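Local coordinates for protein 2,5-dihydroxypyridine 5,6-dioxygenase (Pseudomonas putida KT2440, PDB 7CN3) that catalyses the iron(II)-dependent, dioxygen-driven ring opening of 2,5-dihydroxypyridine to N-formylmaleamate in aerobic nicotinate degradation, at residues G116-L121 with G179-P184. Residues are numbered along the deposited sequence; the frame is centred on the assembly and turned at random.
Sequences GTRILL and GYADEP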
ATOM      1  N   GLY C 116      13.616  16.517  31.437  1.00 41.68           N
ATOM      2  CA  GLY C 116      14.603  15.448  31.443  1.00 34.53           C
ATOM      3  C   GLY C 116      14.554  14.528  30.233  1.00 31.74           C
ATOM      4  O   GLY C 116      15.495  13.749  30.017  1.00 31.86           O
ATOM      5  N   THR C 117      13.489  14.585  29.451  1.00 32.50           N
ATOM      6  CA  THR C 117      13.436  13.820  28.211  1.00 35.84           C
ATOM      7  C   THR C 117      14.536  14.305  27.280  1.00 33.79           C
ATOM      8  O   THR C 117      14.809  15.508  27.201  1.00 33.71           O
ATOM      9  CB  THR C 117      12.054  13.986  27.569  1.00 33.29           C
ATOM     10  OG1 THR C 117      11.060  13.499  28.481  1.00 32.88           O
ATOM     11  CG2 THR C 117      11.939  13.257  26.198  1.00 25.35           C
ATOM     12  N   ARG C 118      15.215  13.367  26.625  1.00 21.22           N
ATOM     13  CA  ARG C 118      16.143  13.708  25.556  1.00 20.83           C
ATOM     14  C   ARG C 118      15.499  13.414  24.200  1.00 28.27           C
ATOM     15  O   ARG C 118      14.567  12.614  24.087  1.00 26.61           O
ATOM     16  CB  ARG C 118      17.460  12.947  25.716  1.00 30.86           C
ATOM     17  CG  ARG C 118      17.335  11.432  25.841  1.00 29.03           C
ATOM     18  CD  ARG C 118      18.505  10.880  26.673  1.00 32.25           C
ATOM     19  NE  ARG C 118      18.709   9.453  26.434  1.00 31.81           N
ATOM     20  CZ  ARG C 118      18.136   8.490  27.149  1.00 29.93           C
ATOM     21  NH1 ARG C 118      17.325   8.791  28.160  1.00 30.63           N
ATOM     22  NH2 ARG C 118      18.369   7.222  26.855  1.00 23.12           N
ATOM     23  N   ILE C 119      15.981  14.093  23.164  1.00 25.90           N
ATOM     24  CA  ILE C 119      15.357  14.008  21.847  1.00 25.69           C
ATOM     25  C   ILE C 119      16.436  13.804  20.802  1.00 28.06           C
ATOM     26  O   ILE C 119      17.419  14.559  20.771  1.00 22.79           O
ATOM     27  CB  ILE C 119      14.543  15.267  21.496  1.00 25.70           C
ATOM     28  CG1 ILE C 119      13.462  15.569  22.533  1.00 26.43           C
ATOM     29  CG2 ILE C 119      13.922  15.132  20.121  1.00 21.10           C
ATOM     30  CD1 ILE C 119      12.929  16.980  22.371  1.00 28.63           C
ATOM     31  N   LEU C 120      16.223  12.822  19.921  1.00 20.86           N
ATOM     32  CA  LEU C 120      17.075  12.581  18.759  1.00 18.39           C
ATOM     33  C   LEU C 120      16.275  12.826  17.486  1.00 18.68           C
ATOM     34  O   LEU C 120      15.333  12.084  17.187  1.00 22.07           O
ATOM     35  CB  LEU C 120      17.630  11.162  18.770  1.00 18.10           C
ATOM     36  CG  LEU C 120      18.542  10.747  17.608  1.00 25.19           C
ATOM     37  CD1 LEU C 120      19.831  11.545  17.614  1.00 26.45           C
ATOM     38  CD2 LEU C 120      18.848   9.272  17.682  1.00 23.10           C
ATOM     39  N   LEU C 121      16.650  13.864  16.738  1.00 19.27           N
ATOM     40  CA  LEU C 121      16.064  14.116  15.433  1.00 22.71           C
ATOM     41  C   LEU C 121      16.665  13.150  14.417  1.00 22.80           C
ATOM     42  O   LEU C 121      17.875  12.897  14.421  1.00 23.21           O
ATOM     43  CB  LEU C 121      16.323  15.565  15.006  1.00 29.76           C
ATOM     44  CG  LEU C 121      15.695  16.040  13.686  1.00 26.00           C
ATOM     45  CD1 LEU C 121      14.187  16.015  13.750  1.00 25.43           C
ATOM     46  CD2 LEU C 121      16.186  17.443  13.280  1.00 22.49           C
ATOM     47  N   GLY C 179      25.450  13.720  17.091  1.00 24.84           N
ATOM     48  CA  GLY C 179      24.694  12.692  16.399  1.00 22.41           C
ATOM     49  C   GLY C 179      23.901  11.730  17.261  1.00 29.24           C
ATOM     50  O   GLY C 179      23.198  10.872  16.704  1.00 25.01           O
ATOM     51  N   TYR C 180      23.981  11.808  18.587  1.00 29.50           N
ATOM     52  CA  TYR C 180      23.148  10.912  19.368  1.00 27.22           C
ATOM     53  C   TYR C 180      22.756  11.584  20.676  1.00 27.95           C
ATOM     54  O   TYR C 180      23.408  12.523  21.138  1.00 27.17           O
ATOM     55  CB  TYR C 180      23.832   9.551  19.604  1.00 19.08           C
ATOM     56  CG  TYR C 180      25.244   9.562  20.177  1.00 20.06           C
ATOM     57  CD1 TYR C 180      26.351   9.695  19.350  1.00 23.92           C
ATOM     58  CD2 TYR C 180      25.466   9.374  21.529  1.00 20.41           C
ATOM     59  CE1 TYR C 180      27.625   9.662  19.855  1.00 26.73           C
ATOM     60  CE2 TYR C 180      26.756   9.338  22.055  1.00 29.18           C
ATOM     61  CZ  TYR C 180      27.830   9.475  21.206  1.00 29.62           C
ATOM     62  OH  TYR C 180      29.118   9.429  21.696  1.00 33.11           O
ATOM     63  N   ALA C 181      21.657  11.105  21.250  1.00 26.45           N
ATOM     64  CA  ALA C 181      21.026  11.747  22.400  1.00 25.05           C
ATOM     65  C   ALA C 181      21.232  10.878  23.639  1.00 27.49           C
ATOM     66  O   ALA C 181      20.320  10.191  24.095  1.00 25.63           O
ATOM     67  CB  ALA C 181      19.563  11.978  22.132  1.00 19.48           C
ATOM     68  N   ASP C 182      22.442  10.946  24.212  1.00 27.85           N
ATOM     69  CA  ASP C 182      22.784  10.103  25.358  1.00 24.65           C
ATOM     70  C   ASP C 182      22.498  10.755  26.707  1.00 30.15           C
ATOM     71  O   ASP C 182      22.189  10.050  27.671  1.00 40.43           O
ATOM     72  CB  ASP C 182      24.263   9.686  25.301  1.00 31.97           C
ATOM     73  CG  ASP C 182      25.218  10.879  25.173  1.00 38.12           C
ATOM     74  OD1 ASP C 182      24.757  11.975  24.800  1.00 40.93           O
ATOM     75  OD2 ASP C 182      26.430  10.718  25.444  1.00 34.45           O
ATOM     76  N   GLU C 183      22.613  12.071  26.808  1.00 37.12           N
ATOM     77  CA  GLU C 183      22.431  12.713  28.103  1.00 40.91           C
ATOM     78  C   GLU C 183      20.985  13.164  28.285  1.00 35.92           C
ATOM     79  O   GLU C 183      20.351  13.617  27.332  1.00 29.64           O
ATOM     80  CB  GLU C 183      23.359  13.914  28.239  1.00 43.96           C
ATOM     81  CG  GLU C 183      24.788  13.586  27.854  1.00 51.18           C
ATOM     82  CD  GLU C 183      25.734  13.612  29.036  1.00 61.94           C
ATOM     83  OE1 GLU C 183      25.499  12.845  30.002  1.00 64.49           O
ATOM     84  OE2 GLU C 183      26.712  14.390  28.990  1.00 71.57           O
ATOM     85  N   PRO C 184      20.457  13.083  29.500  1.00 39.92           N
ATOM     86  CA  PRO C 184      19.062  13.487  29.725  1.00 40.19           C
ATOM     87  C   PRO C 184      18.856  14.974  29.467  1.00 37.70           C
ATOM     88  O   PRO C 184      19.753  15.792  29.670  1.00 34.84           O
ATOM     89  CB  PRO C 184      18.831  13.136  31.198  1.00 39.06           C
ATOM     90  CG  PRO C 184      20.197  13.216  31.810  1.00 44.65           C
ATOM     91  CD  PRO C 184      21.141  12.709  30.749  1.00 36.66           C
TER
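Arg118 reaches from its strand to the backbone of 179-184, and its NE donates a hydrogen bond to Ala181 O at 2.9 Å. The carbonyl oxygen lies in the guanidinium plane, at its edge, but the N-H points well off line, at 136°. CG sits between the backbone N and the carbonyl carbon (chi1 54°), and the chain then runs extended to NE, bringing CD to 3.4 Å from Glu183 O. A long, multiply donating side chain suits this place, because NH1 and NH2 bond Gln25 OE1 and Ser19 O, respectively. An alanine here would probably deprive Ala181 O, Gln25 OE1 and Ser19 O of this shared donor and weaken the tie between strand and loop.

The other contacts are van der Waals, carbon against carbon or carbonyl oxygen. Ala181 is small enough for its CB to come within 3.6 Å of Ile119 O while also meeting Leu120 CB at 4.0 Å. Leu120 lays CD1 alongside the backbone, 3.8 Å from Tyr180 CA. Pro184 CB packs on Gly116 O; Gly116 has positive phi (98°), where a CB would jam against the preceding carbonyl oxygen.

Strand 118-121 belongs to a parallel sheet, between 96-99 and 187-189; the loop follows strand 175-177 and leads into 187-189, while Ile119 turns away toward helix 107-114.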